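Local coordinates for protein NAD-dependent aldehyde dehydrogenase (Burkholderia multivorans, PDB 5UJU) that probably oxidises aldehydes to carboxylic acids with NAD+ as the electron acceptor, at residues Leu25-Ser30 with Ala526-Phe531; Ala56-His61 with Ile137-Met142; Ala99-Ala104 with Arg287-Leu292; Asp362-Arg365 with His370-Phe373. All coordinates share one frame; numbering follows the deposited sequence.

Contact 1: Leu25-Ser30 with Ala526-Phe531; sequences LAAIES and AAFSDF. With EDO (1,2-ethanediol), chain G.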
loop_
_atom_site.group_PDB
_atom_site.type_symbol
_atom_site.label_atom_id
_atom_site.label_comp_id
_atom_site.label_asym_id
_atom_site.label_seq_id
_atom_site.Cartn_x
_atom_site.Cartn_y
_atom_site.Cartn_z
ATOM N N LEU A 25 -3.644 -4.950 -20.014
ATOM C CA LEU A 25 -4.664 -4.318 -19.176
ATOM C C LEU A 25 -5.969 -5.103 -19.213
ATOM O O LEU A 25 -6.600 -5.335 -18.170
ATOM C CB LEU A 25 -4.924 -2.879 -19.623
ATOM C CG LEU A 25 -4.010 -1.746 -19.173
ATOM C CD1 LEU A 25 -4.454 -0.447 -19.852
ATOM C CD2 LEU A 25 -4.003 -1.603 -17.665
ATOM N N ALA A 26 -6.413 -5.487 -20.412
ATOM C CA ALA A 26 -7.629 -6.290 -20.513
ATOM C C ALA A 26 -7.462 -7.639 -19.823
ATOM O O ALA A 26 -8.421 -8.161 -19.237
ATOM C CB ALA A 26 -8.017 -6.491 -21.979
ATOM N N ALA A 27 -6.252 -8.209 -19.869
ATOM C CA ALA A 27 -6.017 -9.524 -19.279
ATOM C C ALA A 27 -6.120 -9.488 -17.757
ATOM O O ALA A 27 -6.736 -10.377 -17.158
ATOM C CB ALA A 27 -4.650 -10.057 -19.711
ATOM N N ILE A 28 -5.528 -8.476 -17.109
ATOM C CA ILE A 28 -5.556 -8.442 -15.649
ATOM C C ILE A 28 -6.969 -8.247 -15.117
ATOM O O ILE A 28 -7.270 -8.686 -13.995
ATOM C CB ILE A 28 -4.619 -7.354 -15.079
ATOM C CG1 ILE A 28 -5.067 -5.955 -15.518
ATOM C CG2 ILE A 28 -3.179 -7.626 -15.471
ATOM C CD1 ILE A 28 -4.193 -4.822 -14.943
ATOM N N GLU A 29 -7.866 -7.659 -15.910
ATOM C CA GLU A 29 -9.241 -7.458 -15.467
ATOM C C GLU A 29 -10.141 -8.669 -15.712
ATOM O O GLU A 29 -10.986 -8.988 -14.866
ATOM C CB GLU A 29 -9.841 -6.239 -16.162
ATOM C CG GLU A 29 -11.210 -5.879 -15.646
ATOM C CD GLU A 29 -11.621 -4.480 -16.044
ATOM O OE1 GLU A 29 -11.008 -3.926 -16.983
ATOM O OE2 GLU A 29 -12.550 -3.933 -15.414
ATOM N N SER A 30 -9.992 -9.357 -16.847
ATOM C CA SER A 30 -10.853 -10.499 -17.152
ATOM C C SER A 30 -10.346 -11.798 -16.529
ATOM O O SER A 30 -11.151 -12.647 -16.126
ATOM C CB SER A 30 -10.985 -10.668 -18.666
ATOM O OG SER A 30 -9.769 -11.131 -19.211
ATOM N N ALA A 526 -0.499 -19.061 -13.287
ATOM C CA ALA A 526 -0.428 -18.305 -14.529
ATOM C C ALA A 526 -0.584 -16.824 -14.230
ATOM O O ALA A 526 -1.513 -16.425 -13.513
ATOM C CB ALA A 526 -1.504 -18.760 -15.517
ATOM N N ALA A 527 0.338 -16.016 -14.758
ATOM C CA ALA A 527 0.166 -14.568 -14.723
ATOM C C ALA A 527 -1.165 -14.184 -15.368
ATOM O O ALA A 527 -1.698 -14.913 -16.212
ATOM C CB ALA A 527 1.326 -13.864 -15.467
ATOM N N PHE A 528 -1.708 -13.034 -14.955
ATOM C CA PHE A 528 -2.951 -12.449 -15.464
ATOM C C PHE A 528 -4.179 -13.274 -15.089
ATOM O O PHE A 528 -5.252 -13.082 -15.678
ATOM C CB PHE A 528 -2.936 -12.251 -16.988
ATOM C CG PHE A 528 -1.710 -11.538 -17.499
ATOM C CD1 PHE A 528 -1.570 -10.166 -17.349
ATOM C CD2 PHE A 528 -0.699 -12.251 -18.136
ATOM C CE1 PHE A 528 -0.444 -9.514 -17.826
ATOM C CE2 PHE A 528 0.432 -11.614 -18.601
ATOM C CZ PHE A 528 0.558 -10.241 -18.454
ATOM N N SER A 529 -4.046 -14.227 -14.171
ATOM C CA SER A 529 -5.213 -14.959 -13.694
ATOM C C SER A 529 -5.024 -15.370 -12.233
ATOM O O SER A 529 -5.886 -15.086 -11.391
ATOM C CB SER A 529 -5.485 -16.172 -14.586
ATOM O OG SER A 529 -6.658 -16.869 -14.176
ATOM N N ASP A 530 -3.886 -15.993 -11.911
ATOM C CA ASP A 530 -3.627 -16.501 -10.567
ATOM C C ASP A 530 -2.812 -15.485 -9.771
ATOM O O ASP A 530 -1.684 -15.153 -10.151
ATOM C CB ASP A 530 -2.892 -17.840 -10.629
ATOM C CG ASP A 530 -3.643 -18.883 -11.453
ATOM O OD1 ASP A 530 -4.887 -18.974 -11.333
ATOM O OD2 ASP A 530 -2.990 -19.605 -12.232
ATOM N N PHE A 531 -3.378 -15.011 -8.662
ATOM C CA PHE A 531 -2.602 -14.250 -7.693
ATOM C C PHE A 531 -1.628 -15.187 -6.997
ATOM O O PHE A 531 -2.036 -16.205 -6.422
ATOM C CB PHE A 531 -3.519 -13.592 -6.663
ATOM C CG PHE A 531 -4.473 -12.592 -7.251
ATOM C CD1 PHE A 531 -4.028 -11.333 -7.634
ATOM C CD2 PHE A 531 -5.817 -12.916 -7.420
ATOM C CE1 PHE A 531 -4.903 -10.411 -8.177
ATOM C CE2 PHE A 531 -6.698 -12.003 -7.958
ATOM C CZ PHE A 531 -6.241 -10.746 -8.340
HETATM C C1 EDO G . -2.822 -23.070 -14.160
HETATM O O1 EDO G . -1.612 -22.587 -13.577
HETATM C C2 EDO G . -3.904 -21.995 -14.134
HETATM O O2 EDO G . -4.301 -21.671 -12.790
#
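Asp530 OD2 is gripped by two donors and helps close the turn that holds Phe528 against Ala27 and Ile28. Ala526 N gives it a nearly straight hydrogen bond of 2.8 Å (167°), on the anti side of the carboxylate. The second donor is O2 of a bound 1,2-ethanediol, likely a crystallisation additive. It lies 2.5 Å from Asp530 OD2, a short bond whose exact length is uncertain. The backbone closes the same turn, with Asp530 N bonded to Ala526 O at 2.9 Å.

Phe528 stands at the far bend of this turn and carries the contact with the helix. Ile28 CG2 comes in at the ring edge, near the ring plane, and lies 3.5 Å from Phe528 CD1. At a chi1 of 63° Ile28 keeps this methyl beside its own backbone N, while the CG1 branch leads away. Ala27 points its methyl at the ring base, with Ala27 CB 3.9 Å from Phe528 CD1. Ala27 O and Phe528 O lie 3.4 Å apart; both are acceptors, so they do not bond.

Trp34 meets the Phe528 ring edge to face, and Glu166 OE2 accepts from Phe528 N. Asp530 OD1 forms a salt bridge with Lys198 of the second subunit and a hydrogen bond with Gln558 of the same subunit.

The chemistry is thus divided. Apolar side chains seal the loop against the end of helix 18-30 in a buried contact. The polar side of the same loop faces the dimer interface, where Lys198 of the second subunit would probably favour a charged Asp530.

Contact 2: Ala56-His61 with Ile137-Met142; sequences AAFKSH and IAYSVM
Phe58 reaches from helix 50-60 onto the backbone of helix 134-145 around Tyr139 and Ser140. Its CG is anti to the backbone N (chi1 164°), which carries the ring across to the other helix. Phe58 CB already touches Tyr139 CB at 3.6 Å. One bond further on, Phe58 CG is 3.5 Å from the same Tyr139 CB, and Phe58 CD2 is 3.8 Å from it; this carbon sits over one face of the ring. This is a CH-pi contact, 4.0 Å from Tyr139 CB to the Phe58 ring centroid. Along one side of the ring, Phe58 CD1 comes to 3.8 Å from Ser140 N. Phe58 CE1 then lies 3.7 Å from Tyr139 O, and CZ at the tip ends near that carbonyl too.

The two aromatic side chains cross at about a right angle, and the Tyr139 ring leads away from the contact. Its OH is hydrogen-bonded to Asn51 of helix 50-60. Ser140 turns its hydroxyl back into its own helix, with Ser140 OG bonded to Ile137 O at 2.8 Å. His143 also meets the Phe58 ring, with the planes nearly parallel.

Phe58 thus packs by dispersion and CH-pi contact, and Tyr139-Asn51 adds a polar link.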
loop_
_atom_site.group_PDB
_atom_site.type_symbol
_atom_site.label_atom_id
_atom_site.label_comp_id
_atom_site.label_asym_id
_atom_site.label_seq_id
_atom_site.Cartn_x
_atom_site.Cartn_y
_atom_site.Cartn_z
ATOM N N ALA A 56 25.629 -20.781 -26.615
ATOM C CA ALA A 56 26.917 -20.129 -26.841
ATOM C C ALA A 56 27.044 -18.852 -26.016
ATOM O O ALA A 56 28.106 -18.579 -25.446
ATOM C CB ALA A 56 27.108 -19.821 -28.328
ATOM N N ALA A 57 25.964 -18.063 -25.931
ATOM C CA ALA A 57 25.990 -16.857 -25.102
ATOM C C ALA A 57 26.220 -17.199 -23.637
ATOM O O ALA A 57 26.955 -16.496 -22.931
ATOM C CB ALA A 57 24.685 -16.073 -25.260
ATOM N N PHE A 58 25.589 -18.270 -23.153
ATOM C CA PHE A 58 25.818 -18.678 -21.774
ATOM C C PHE A 58 27.281 -19.055 -21.549
ATOM O O PHE A 58 27.903 -18.607 -20.580
ATOM C CB PHE A 58 24.889 -19.846 -21.415
ATOM C CG PHE A 58 25.296 -20.575 -20.182
ATOM C CD1 PHE A 58 25.136 -19.986 -18.935
ATOM C CD2 PHE A 58 25.808 -21.856 -20.253
ATOM C CE1 PHE A 58 25.497 -20.662 -17.788
ATOM C CE2 PHE A 58 26.163 -22.538 -19.102
ATOM C CZ PHE A 58 26.008 -21.939 -17.876
ATOM N N LYS A 59 27.843 -19.896 -22.431
ATOM C CA LYS A 59 29.236 -20.316 -22.271
ATOM C C LYS A 59 30.202 -19.143 -22.314
ATOM O O LYS A 59 31.284 -19.212 -21.719
ATOM C CB LYS A 59 29.634 -21.330 -23.343
ATOM C CG LYS A 59 29.113 -22.741 -23.114
ATOM C CD LYS A 59 29.208 -23.545 -24.407
ATOM C CE LYS A 59 28.812 -25.013 -24.225
ATOM N NZ LYS A 59 28.988 -25.778 -25.506
ATOM N N SER A 60 29.851 -18.071 -23.027
ATOM C CA SER A 60 30.749 -16.921 -23.094
ATOM C C SER A 60 30.935 -16.254 -21.735
ATOM O O SER A 60 31.945 -15.580 -21.533
ATOM C CB SER A 60 30.237 -15.905 -24.117
ATOM O OG SER A 60 29.257 -15.054 -23.545
ATOM N N HIS A 61 30.006 -16.442 -20.789
ATOM C CA HIS A 61 30.181 -15.839 -19.473
ATOM C C HIS A 61 31.127 -16.633 -18.586
ATOM O O HIS A 61 31.599 -16.101 -17.573
ATOM C CB HIS A 61 28.837 -15.698 -18.750
ATOM C CG HIS A 61 27.806 -14.956 -19.536
ATOM N ND1 HIS A 61 27.997 -13.670 -19.994
ATOM C CD2 HIS A 61 26.573 -15.324 -19.951
ATOM C CE1 HIS A 61 26.924 -13.277 -20.658
ATOM N NE2 HIS A 61 26.043 -14.264 -20.643
ATOM N N ILE A 137 19.218 -16.851 -20.997
ATOM C CA ILE A 137 18.748 -16.779 -19.617
ATOM C C ILE A 137 18.388 -18.175 -19.086
ATOM O O ILE A 137 18.675 -18.509 -17.929
ATOM C CB ILE A 137 17.566 -15.797 -19.535
ATOM C CG1 ILE A 137 18.057 -14.366 -19.820
ATOM C CG2 ILE A 137 16.877 -15.862 -18.174
ATOM C CD1 ILE A 137 16.942 -13.341 -19.974
ATOM N N ALA A 138 17.791 -19.022 -19.922
ATOM C CA ALA A 138 17.436 -20.366 -19.456
ATOM C C ALA A 138 18.665 -21.128 -18.972
ATOM O O ALA A 138 18.651 -21.731 -17.890
ATOM C CB ALA A 138 16.729 -21.140 -20.564
ATOM N N TYR A 139 19.742 -21.113 -19.760
ATOM C CA TYR A 139 20.961 -21.805 -19.345
ATOM C C TYR A 139 21.548 -21.211 -18.068
ATOM O O TYR A 139 22.055 -21.946 -17.211
ATOM C CB TYR A 139 21.990 -21.792 -20.478
ATOM C CG TYR A 139 21.671 -22.816 -21.545
ATOM C CD1 TYR A 139 21.774 -24.173 -21.268
ATOM C CD2 TYR A 139 21.279 -22.433 -22.825
ATOM C CE1 TYR A 139 21.481 -25.128 -22.227
ATOM C CE2 TYR A 139 20.989 -23.383 -23.799
ATOM C CZ TYR A 139 21.091 -24.731 -23.489
ATOM O OH TYR A 139 20.807 -25.692 -24.436
ATOM N N SER A 140 21.480 -19.890 -17.908
ATOM C CA SER A 140 22.022 -19.296 -16.691
ATOM C C SER A 140 21.210 -19.686 -15.464
ATOM O O SER A 140 21.768 -19.816 -14.368
ATOM C CB SER A 140 22.079 -17.773 -16.818
ATOM O OG SER A 140 20.791 -17.182 -16.739
ATOM N N VAL A 141 19.896 -19.857 -15.623
ATOM C CA VAL A 141 19.054 -20.311 -14.520
ATOM C C VAL A 141 19.332 -21.780 -14.207
ATOM O O VAL A 141 19.467 -22.169 -13.036
ATOM C CB VAL A 141 17.573 -20.047 -14.867
ATOM C CG1 VAL A 141 16.615 -20.862 -13.968
ATOM C CG2 VAL A 141 17.282 -18.532 -14.771
ATOM N N MET A 142 19.453 -22.605 -15.251
ATOM C CA MET A 142 19.733 -24.025 -15.073
ATOM C C MET A 142 21.000 -24.235 -14.255
ATOM O O MET A 142 21.006 -25.009 -13.294
ATOM C CB MET A 142 19.855 -24.699 -16.443
ATOM C CG MET A 142 20.242 -26.175 -16.404
ATOM S SD MET A 142 20.334 -26.919 -18.045
ATOM C CE MET A 142 21.016 -28.521 -17.619
#

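Contact 3: Ala99-Ala104 with Arg287-Leu292; sequences ALIAAA and RPEIKL
Ile101 projects from helix 97-132 onto the paired side chains of Arg287 and Glu289. Its two branches divide the work. Ile101 CD1 sits over the centre of one face of the Arg287 guanidinium, 3.6 Å from CZ. Ile101 CG2 rests on the Glu289 chain, 3.6 Å from Glu289 CG. Deeper in, Ile101 CG1 touches Ile290 CD1 more loosely, at 4.4 Å.

A side-on salt bridge holds the flat groups in place. Arg287 NE binds Glu289 OE1 at 3.0 Å, on the syn side of the carboxylate. Arg287 NH2 binds Glu289 OE2 at 3.1 Å and is nearly straight (169°). The two bonds fix the rotation of the guanidinium and keep its face turned to Ile101. Bends at chi2 and chi3 fold the arginine back far enough to reach Glu289.

Beneath this pair, a type I turn from Arg287 to Ile290 sets the backbone, closed by Ile290 N to Arg287 O at 3.0 Å. Around Ile101, Leu284 and Ile236 complete the apolar packing. The turn leads from helix 278-285 into strand 290-296, so it belongs to a beta-alpha-beta crossover of the Rossmann-like NAD-binding domain characteristic of aldehyde dehydrogenases.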
loop_
_atom_site.group_PDB
_atom_site.type_symbol
_atom_site.label_atom_id
_atom_site.label_comp_id
_atom_site.label_asym_id
_atom_site.label_seq_id
_atom_site.Cartn_x
_atom_site.Cartn_y
_atom_site.Cartn_z
ATOM N N ALA A 99 28.551 3.522 -3.588
ATOM C CA ALA A 99 28.742 3.953 -4.971
ATOM C C ALA A 99 27.478 3.752 -5.802
ATOM O O ALA A 99 27.136 4.597 -6.635
ATOM C CB ALA A 99 29.916 3.202 -5.597
ATOM N N LEU A 100 26.764 2.643 -5.593
ATOM C CA LEU A 100 25.591 2.392 -6.425
ATOM C C LEU A 100 24.431 3.283 -6.014
ATOM O O LEU A 100 23.645 3.714 -6.860
ATOM C CB LEU A 100 25.191 0.917 -6.368
ATOM C CG LEU A 100 26.191 -0.095 -6.922
ATOM C CD1 LEU A 100 25.550 -1.495 -6.904
ATOM C CD2 LEU A 100 26.635 0.259 -8.341
ATOM N N ILE A 101 24.296 3.568 -4.719
ATOM C CA ILE A 101 23.283 4.530 -4.296
ATOM C C ILE A 101 23.555 5.904 -4.916
ATOM O O ILE A 101 22.626 6.583 -5.381
ATOM C CB ILE A 101 23.222 4.605 -2.763
ATOM C CG1 ILE A 101 22.512 3.368 -2.196
ATOM C CG2 ILE A 101 22.543 5.902 -2.314
ATOM C CD1 ILE A 101 22.555 3.297 -0.693
ATOM N N ALA A 102 24.820 6.335 -4.938
ATOM C CA ALA A 102 25.125 7.634 -5.568
ATOM C C ALA A 102 24.828 7.602 -7.064
ATOM O O ALA A 102 24.275 8.561 -7.619
ATOM C CB ALA A 102 26.581 8.040 -5.324
ATOM N N ALA A 103 25.184 6.504 -7.736
ATOM C CA ALA A 103 24.948 6.431 -9.178
ATOM C C ALA A 103 23.453 6.421 -9.501
ATOM O O ALA A 103 23.013 7.061 -10.467
ATOM C CB ALA A 103 25.655 5.213 -9.768
ATOM N N ALA A 104 22.653 5.714 -8.701
ATOM C CA ALA A 104 21.208 5.755 -8.895
ATOM C C ALA A 104 20.684 7.167 -8.679
ATOM O O ALA A 104 19.859 7.665 -9.458
ATOM C CB ALA A 104 20.520 4.763 -7.944
ATOM N N ARG A 287 19.459 2.213 4.463
ATOM C CA ARG A 287 19.892 3.532 3.972
ATOM C C ARG A 287 18.686 4.422 3.690
ATOM O O ARG A 287 17.684 3.954 3.141
ATOM C CB ARG A 287 20.737 3.414 2.699
ATOM C CG ARG A 287 22.132 2.869 2.922
ATOM C CD ARG A 287 23.005 3.945 3.557
ATOM N NE ARG A 287 23.230 5.075 2.638
ATOM C CZ ARG A 287 24.289 5.190 1.834
ATOM N NH1 ARG A 287 25.220 4.243 1.826
ATOM N NH2 ARG A 287 24.422 6.249 1.032
ATOM N N PRO A 288 18.750 5.706 4.045
ATOM C CA PRO A 288 17.597 6.584 3.798
ATOM C C PRO A 288 17.247 6.704 2.335
ATOM O O PRO A 288 16.086 7.001 2.019
ATOM C CB PRO A 288 18.030 7.934 4.395
ATOM C CG PRO A 288 19.488 7.818 4.671
ATOM C CD PRO A 288 19.773 6.351 4.876
ATOM N N GLU A 289 18.204 6.463 1.428
ATOM C CA GLU A 289 17.926 6.551 -0.003
ATOM C C GLU A 289 17.110 5.376 -0.516
ATOM O O GLU A 289 16.480 5.486 -1.572
ATOM C CB GLU A 289 19.236 6.623 -0.801
ATOM C CG GLU A 289 20.138 7.836 -0.495
ATOM C CD GLU A 289 21.171 7.564 0.604
ATOM O OE1 GLU A 289 21.018 6.597 1.388
ATOM O OE2 GLU A 289 22.165 8.305 0.665
ATOM N N ILE A 290 17.092 4.256 0.200
ATOM C CA ILE A 290 16.353 3.084 -0.254
ATOM C C ILE A 290 14.902 3.265 0.194
ATOM O O ILE A 290 14.602 3.248 1.391
ATOM C CB ILE A 290 16.971 1.796 0.300
ATOM C CG1 ILE A 290 18.415 1.672 -0.195
ATOM C CG2 ILE A 290 16.131 0.556 -0.084
ATOM C CD1 ILE A 290 18.518 1.554 -1.715
ATOM N N LYS A 291 14.004 3.479 -0.767
ATOM C CA LYS A 291 12.610 3.782 -0.469
ATOM C C LYS A 291 11.673 2.615 -0.718
ATOM O O LYS A 291 10.537 2.639 -0.228
ATOM C CB LYS A 291 12.126 4.972 -1.314
ATOM C CG LYS A 291 12.910 6.251 -1.076
ATOM C CD LYS A 291 12.728 6.697 0.349
ATOM C CE LYS A 291 13.254 8.103 0.526
ATOM N NZ LYS A 291 13.275 8.455 1.965
ATOM N N LEU A 292 12.107 1.628 -1.491
ATOM C CA LEU A 292 11.318 0.446 -1.804
ATOM C C LEU A 292 12.228 -0.767 -1.664
ATOM O O LEU A 292 13.406 -0.703 -2.031
ATOM C CB LEU A 292 10.738 0.517 -3.227
ATOM C CG LEU A 292 9.986 1.786 -3.672
ATOM C CD1 LEU A 292 9.582 1.761 -5.118
ATOM C CD2 LEU A 292 8.749 1.966 -2.839
#

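Contact 4: Asp362-Arg365 with His370-Phe373; sequences DGIR and HASF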
loop_
_atom_site.group_PDB
_atom_site.type_symbol
_atom_site.label_atom_id
_atom_site.label_comp_id
_atom_site.label_asym_id
_atom_site.label_seq_id
_atom_site.Cartn_x
_atom_site.Cartn_y
_atom_site.Cartn_z
ATOM N N ASP A 362 -8.897 -43.308 9.068
ATOM C CA ASP A 362 -9.819 -44.371 8.688
ATOM C C ASP A 362 -9.987 -44.490 7.176
ATOM O O ASP A 362 -10.835 -45.260 6.719
ATOM C CB ASP A 362 -11.184 -44.166 9.357
ATOM C CG ASP A 362 -11.128 -44.317 10.874
ATOM O OD1 ASP A 362 -10.310 -45.114 11.377
ATOM O OD2 ASP A 362 -11.922 -43.648 11.571
ATOM N N GLY A 363 -9.228 -43.732 6.387
ATOM C CA GLY A 363 -9.328 -43.877 4.954
ATOM C C GLY A 363 -10.314 -42.911 4.332
ATOM O O GLY A 363 -10.778 -41.945 4.948
ATOM N N ILE A 364 -10.617 -43.169 3.056
ATOM C CA ILE A 364 -11.405 -42.243 2.252
ATOM C C ILE A 364 -12.370 -43.021 1.374
ATOM O O ILE A 364 -12.131 -44.175 1.022
ATOM C CB ILE A 364 -10.537 -41.332 1.342
ATOM C CG1 ILE A 364 -9.807 -42.155 0.269
ATOM C CG2 ILE A 364 -9.548 -40.482 2.152
ATOM C CD1 ILE A 364 -9.090 -41.290 -0.776
ATOM N N ARG A 365 -13.445 -42.351 0.975
ATOM C CA ARG A 365 -14.321 -42.889 -0.053
ATOM C C ARG A 365 -13.715 -42.633 -1.430
ATOM O O ARG A 365 -13.117 -41.575 -1.674
ATOM C CB ARG A 365 -15.714 -42.258 0.043
ATOM N N HIS A 370 -14.014 -48.104 -0.930
ATOM C CA HIS A 370 -13.254 -47.515 0.165
ATOM C C HIS A 370 -11.758 -47.747 -0.002
ATOM O O HIS A 370 -11.329 -48.806 -0.465
ATOM C CB HIS A 370 -13.717 -48.111 1.490
ATOM C CG HIS A 370 -13.008 -47.561 2.685
ATOM N ND1 HIS A 370 -13.378 -46.382 3.294
ATOM C CD2 HIS A 370 -11.966 -48.046 3.401
ATOM C CE1 HIS A 370 -12.588 -46.159 4.328
ATOM N NE2 HIS A 370 -11.724 -47.155 4.417
ATOM N N ALA A 371 -10.959 -46.759 0.400
ATOM C CA ALA A 371 -9.507 -46.886 0.415
ATOM C C ALA A 371 -8.991 -46.537 1.802
ATOM O O ALA A 371 -9.362 -45.499 2.359
ATOM C CB ALA A 371 -8.843 -45.986 -0.636
ATOM N N SER A 372 -8.133 -47.398 2.345
ATOM C CA SER A 372 -7.548 -47.184 3.658
ATOM C C SER A 372 -6.495 -46.081 3.620
ATOM O O SER A 372 -6.013 -45.664 2.556
ATOM C CB SER A 372 -6.905 -48.471 4.174
ATOM O OG SER A 372 -5.670 -48.707 3.508
ATOM N N PHE A 373 -6.118 -45.618 4.816
ATOM C CA PHE A 373 -5.010 -44.678 4.907
ATOM C C PHE A 373 -3.759 -45.254 4.250
ATOM O O PHE A 373 -3.124 -44.593 3.421
ATOM C CB PHE A 373 -4.730 -44.298 6.369
ATOM C CG PHE A 373 -3.520 -43.398 6.541
ATOM C CD1 PHE A 373 -2.242 -43.935 6.661
ATOM C CD2 PHE A 373 -3.663 -42.017 6.565
ATOM C CE1 PHE A 373 -1.127 -43.110 6.801
ATOM C CE2 PHE A 373 -2.551 -41.181 6.707
ATOM C CZ PHE A 373 -1.283 -41.730 6.825
#
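His370 lays its ring against Asp362 and Ile364 because CG is anti to the backbone N, at a chi1 of -179°. Ile364 has a chi1 of 66°, which puts CG1 between its backbone N and carbonyl carbon. From there CG1 lies 4.1 Å from Ala371 CB.

Two backbone hydrogen bonds join the strands. Ile364 and Ala371 form an antiparallel hydrogen-bonded pair. Ile364 N donates to Ala371 O at 2.7 Å, and Ala371 N returns a bond to Ile364 O at 2.9 Å. Arg365 and His370 follow as the non-hydrogen-bonded pair. The side chains alternate: Ile364 and Ala371 point to one face of the sheet, Arg365 and His370 to the other.

On the His370 side, the ring lies over the start of the strand. Asp362 O meets its edge near the ring plane, 3.1 Å from His370 CE1. Gly363 lets the two chains come very close, with its CA 3.1 Å from Ala371 O. Its positive phi (93°) turns the chain into the strand.

Ser372 follows the strand and is the N-cap of helix 373-388, with OG bonded to Glu375 N. The Phe373 side chain leads away and packs on Val463 and Ala465 of strand 460-466. On the far side of strand 364-366, Arg365 is backbone-bonded to Thr329 of strand 328-329.

The arrangement is a short antiparallel beta hairpin, made by strands 364-366 and 369-371, that runs directly into a capped helix.

The four contacts are separate sites in one chain, with no two touching. Contact 1 joins helix 18-30, near the N terminus, to a loop late in the chain, so the other three all fall between its segments in sequence. Contacts 2 and 3 alternate along the chain and use the consecutive helices 134-145 and 97-132; their centres are about 30 Å apart. Contact 3 includes the start of strand 290-296, one of the parallel strands of the NAD-binding domain. Contact 4 is a local hairpin about 58 Å from it, centre to centre, across the centre of the chain. Contact 1 reaches the second subunit, so helix 18-30 is packed close to the dimer interface.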